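PDB 2Z73: rhodopsin from Todarodes pacificus, which absorbs light through its retinal chromophore and activates a Gq-type G protein, leading to phospholipase C signalling in low-light vision. Local coordinates for residues Arg247-Gly252 with Asp349-Glu353. Numbering follows the deposited sequence.
Sequences RKAQAG and DAETE. With BOG (octyl beta-D-glucopyranoside), chain C.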
ATOM      1  N   ARG A 247     -30.087  -6.480 -17.247  1.00102.13           N
ATOM      2  CA  ARG A 247     -29.580  -7.018 -15.991  1.00100.29           C
ATOM      3  C   ARG A 247     -28.079  -7.235 -16.105  1.00 99.11           C
ATOM      4  O   ARG A 247     -27.320  -6.914 -15.190  1.00 99.03           O
ATOM      5  CB  ARG A 247     -30.264  -8.346 -15.683  1.00101.83           C
ATOM      6  CG  ARG A 247     -31.763  -8.247 -15.445  1.00104.38           C
ATOM      7  CD  ARG A 247     -32.377  -9.633 -15.458  1.00106.20           C
ATOM      8  NE  ARG A 247     -31.621 -10.554 -14.611  1.00108.05           N
ATOM      9  CZ  ARG A 247     -31.678 -11.877 -14.712  1.00108.31           C
ATOM     10  NH1 ARG A 247     -30.955 -12.637 -13.899  1.00107.96           N
ATOM     11  NH2 ARG A 247     -32.449 -12.440 -15.632  1.00108.52           N
ATOM     12  N   LYS A 248     -27.658  -7.792 -17.236  1.00 96.70           N
ATOM     13  CA  LYS A 248     -26.243  -8.034 -17.486  1.00 94.70           C
ATOM     14  C   LYS A 248     -25.468  -6.770 -17.133  1.00 93.12           C
ATOM     15  O   LYS A 248     -24.684  -6.746 -16.181  1.00 92.15           O
ATOM     16  CB  LYS A 248     -26.024  -8.387 -18.960  1.00 95.23           C
ATOM     17  CG  LYS A 248     -24.562  -8.472 -19.400  1.00 95.69           C
ATOM     18  CD  LYS A 248     -24.465  -8.645 -20.916  1.00 95.55           C
ATOM     19  CE  LYS A 248     -23.027  -8.567 -21.422  1.00 95.45           C
ATOM     20  NZ  LYS A 248     -22.209  -9.749 -21.044  1.00 94.94           N
ATOM     21  N   ALA A 249     -25.709  -5.713 -17.899  1.00 91.56           N
ATOM     22  CA  ALA A 249     -25.044  -4.435 -17.692  1.00 90.41           C
ATOM     23  C   ALA A 249     -25.051  -4.018 -16.230  1.00 89.91           C
ATOM     24  O   ALA A 249     -24.045  -3.534 -15.714  1.00 90.22           O
ATOM     25  CB  ALA A 249     -25.704  -3.362 -18.541  1.00 89.81           C
ATOM     26  N   GLN A 250     -26.181  -4.208 -15.557  1.00 89.99           N
ATOM     27  CA  GLN A 250     -26.288  -3.823 -14.157  1.00 90.24           C
ATOM     28  C   GLN A 250     -25.314  -4.614 -13.293  1.00 89.35           C
ATOM     29  O   GLN A 250     -24.625  -4.044 -12.444  1.00 91.37           O
ATOM     30  CB  GLN A 250     -27.716  -4.025 -13.647  1.00 90.95           C
ATOM     31  CG  GLN A 250     -28.033  -3.254 -12.371  1.00 92.66           C
ATOM     32  CD  GLN A 250     -28.142  -1.751 -12.598  1.00 93.80           C
ATOM     33  OE1 GLN A 250     -27.217  -1.117 -13.116  1.00 93.59           O
ATOM     34  NE2 GLN A 250     -29.276  -1.174 -12.210  1.00 93.81           N
ATOM     35  N   ALA A 251     -25.249  -5.925 -13.505  1.00 86.93           N
ATOM     36  CA  ALA A 251     -24.345  -6.774 -12.732  1.00 84.41           C
ATOM     37  C   ALA A 251     -22.908  -6.276 -12.881  1.00 83.62           C
ATOM     38  O   ALA A 251     -22.159  -6.191 -11.909  1.00 82.83           O
ATOM     39  CB  ALA A 251     -24.443  -8.215 -13.207  1.00 82.61           C
ATOM     40  N   GLY A 252     -22.536  -5.948 -14.110  1.00 83.04           N
ATOM     41  CA  GLY A 252     -21.197  -5.469 -14.365  1.00 82.04           C
ATOM     42  C   GLY A 252     -20.862  -4.271 -13.507  1.00 82.06           C
ATOM     43  O   GLY A 252     -19.791  -4.216 -12.906  1.00 84.28           O
ATOM     44  N   ASP A 349     -23.113 -13.068 -14.859  1.00101.99           N
ATOM     45  CA  ASP A 349     -24.027 -12.319 -15.717  1.00102.58           C
ATOM     46  C   ASP A 349     -23.316 -11.210 -16.476  1.00101.91           C
ATOM     47  O   ASP A 349     -23.561 -11.003 -17.665  1.00102.12           O
ATOM     48  CB  ASP A 349     -25.157 -11.713 -14.883  1.00104.07           C
ATOM     49  CG  ASP A 349     -26.027 -12.767 -14.223  1.00105.36           C
ATOM     50  OD1 ASP A 349     -25.497 -13.579 -13.437  1.00106.35           O
ATOM     51  OD2 ASP A 349     -27.246 -12.781 -14.493  1.00106.50           O
ATOM     52  N   ALA A 350     -22.440 -10.494 -15.784  1.00101.29           N
ATOM     53  CA  ALA A 350     -21.703  -9.396 -16.394  1.00101.45           C
ATOM     54  C   ALA A 350     -20.909  -9.836 -17.618  1.00101.00           C
ATOM     55  O   ALA A 350     -20.662  -9.041 -18.524  1.00100.62           O
ATOM     56  CB  ALA A 350     -20.765  -8.769 -15.367  1.00101.85           C
ATOM     57  N   GLU A 351     -20.519 -11.105 -17.653  1.00101.04           N
ATOM     58  CA  GLU A 351     -19.731 -11.610 -18.768  1.00101.86           C
ATOM     59  C   GLU A 351     -20.493 -12.525 -19.719  1.00102.47           C
ATOM     60  O   GLU A 351     -20.117 -12.659 -20.886  1.00101.67           O
ATOM     61  CB  GLU A 351     -18.480 -12.310 -18.229  1.00101.74           C
ATOM     62  CG  GLU A 351     -17.563 -11.358 -17.466  1.00101.63           C
ATOM     63  CD  GLU A 351     -16.461 -12.067 -16.710  1.00101.97           C
ATOM     64  OE1 GLU A 351     -15.682 -12.801 -17.348  1.00103.23           O
ATOM     65  OE2 GLU A 351     -16.371 -11.882 -15.475  1.00101.22           O
ATOM     66  N   THR A 352     -21.558 -13.155 -19.233  1.00103.81           N
ATOM     67  CA  THR A 352     -22.357 -14.028 -20.088  1.00106.00           C
ATOM     68  C   THR A 352     -22.950 -13.175 -21.205  1.00107.93           C
ATOM     69  O   THR A 352     -23.852 -12.373 -20.971  1.00107.82           O
ATOM     70  CB  THR A 352     -23.502 -14.705 -19.303  1.00105.48           C
ATOM     71  OG1 THR A 352     -24.188 -13.731 -18.510  1.00104.97           O
ATOM     72  CG2 THR A 352     -22.953 -15.802 -18.405  1.00105.27           C
ATOM     73  N   GLU A 353     -22.431 -13.350 -22.416  1.00110.61           N
ATOM     74  CA  GLU A 353     -22.888 -12.576 -23.564  1.00113.38           C
ATOM     75  C   GLU A 353     -24.257 -13.009 -24.088  1.00113.45           C
ATOM     76  O   GLU A 353     -24.691 -14.143 -23.875  1.00113.50           O
ATOM     77  CB  GLU A 353     -21.852 -12.654 -24.689  1.00116.00           C
ATOM     78  CG  GLU A 353     -22.028 -11.595 -25.762  1.00120.71           C
ATOM     79  CD  GLU A 353     -21.980 -10.187 -25.194  1.00123.39           C
ATOM     80  OE1 GLU A 353     -20.928  -9.809 -24.633  1.00125.42           O
ATOM     81  OE2 GLU A 353     -22.992  -9.462 -25.308  1.00124.14           O
TER
HETATM   82  C1  BOG C1005     -12.350  -6.682 -13.958  1.00100.97           C
HETATM   83  O1  BOG C1005     -12.048  -5.609 -13.174  1.00 93.99           O
HETATM   84  C2  BOG C1005     -13.517  -7.261 -13.199  1.00103.78           C
HETATM   85  O2  BOG C1005     -13.170  -7.679 -11.823  1.00105.33           O
HETATM   86  C3  BOG C1005     -13.862  -8.401 -14.046  1.00105.97           C
HETATM   87  O3  BOG C1005     -14.943  -8.931 -13.369  1.00105.83           O
HETATM   88  C4  BOG C1005     -14.210  -7.904 -15.508  1.00106.64           C
HETATM   89  O4  BOG C1005     -14.544  -8.984 -16.322  1.00107.27           O
HETATM   90  C5  BOG C1005     -13.043  -7.335 -16.198  1.00106.27           C
HETATM   91  O5  BOG C1005     -12.716  -6.236 -15.355  1.00103.92           O
HETATM   92  C6  BOG C1005     -13.391  -6.821 -17.659  1.00107.22           C
HETATM   93  O6  BOG C1005     -12.129  -6.260 -18.310  1.00106.49           O
HETATM   94  C1' BOG C1005     -10.649  -5.667 -13.211  1.00 83.53           C
HETATM   95  C2' BOG C1005     -10.308  -4.362 -12.692  1.00 77.28           C
HETATM   96  C3' BOG C1005      -9.436  -4.710 -11.535  1.00 71.90           C
HETATM   97  C4' BOG C1005      -9.819  -3.705 -10.606  1.00 67.89           C
HETATM   98  C5' BOG C1005      -8.762  -3.763  -9.567  1.00 61.85           C
HETATM   99  C6' BOG C1005      -9.479  -3.304  -8.419  1.00 59.91           C
HETATM  100  C7' BOG C1005      -8.453  -3.432  -7.369  1.00 60.11           C
HETATM  101  C8' BOG C1005      -9.263  -3.620  -6.208  1.00 54.52           C
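Rhodopsin has the seven-transmembrane-helix fold of class A G-protein-coupled receptors, and this contact lies on its cytoplasmic side. The cytoplasmic extension of transmembrane helix 6, within helix 246-286, meets the end of the last modelled helix, 345-351. Nearby, E351 makes a weak, long ion pair with K321 of helix 320-329. The main feature is K248, whose ammonium group binds backbone carbonyls at the end of that short helix 345-351. K248 has the largest area covered. Its side chain is nearly straight through chi3 and runs past the helix end, with K248 CG 3.2 Å from D349 O. K248 NZ then donates to A350 O at 3.0 Å and, weakly, to T352 O at 3.1 Å. T352 is the first residue to leave helical geometry, so the ammonium group sits where carbonyls near the helix end can accept from a side chain. E353 adds a long salt bridge, E353 OE1 lying 3.8 Å from K248 NZ.

A350 and D349 supply most of the opposing surface. A350 packs on the small residues of the other helix. A350 CB lies 3.5 Å from G252 CA and 4.3 Å from A251 CB. The backbones come close: the CA atoms of G252 and A350 are 4.4 Å apart. The CA-to-CB bond of D349 points toward segment 247-252. D349 CB touches A251 CB at 3.9 Å, while its carboxylate faces R247. That salt bridge is long and purely electrostatic: D349 OD2 is 3.8 Å from R247 NH1, well out of the guanidinium plane.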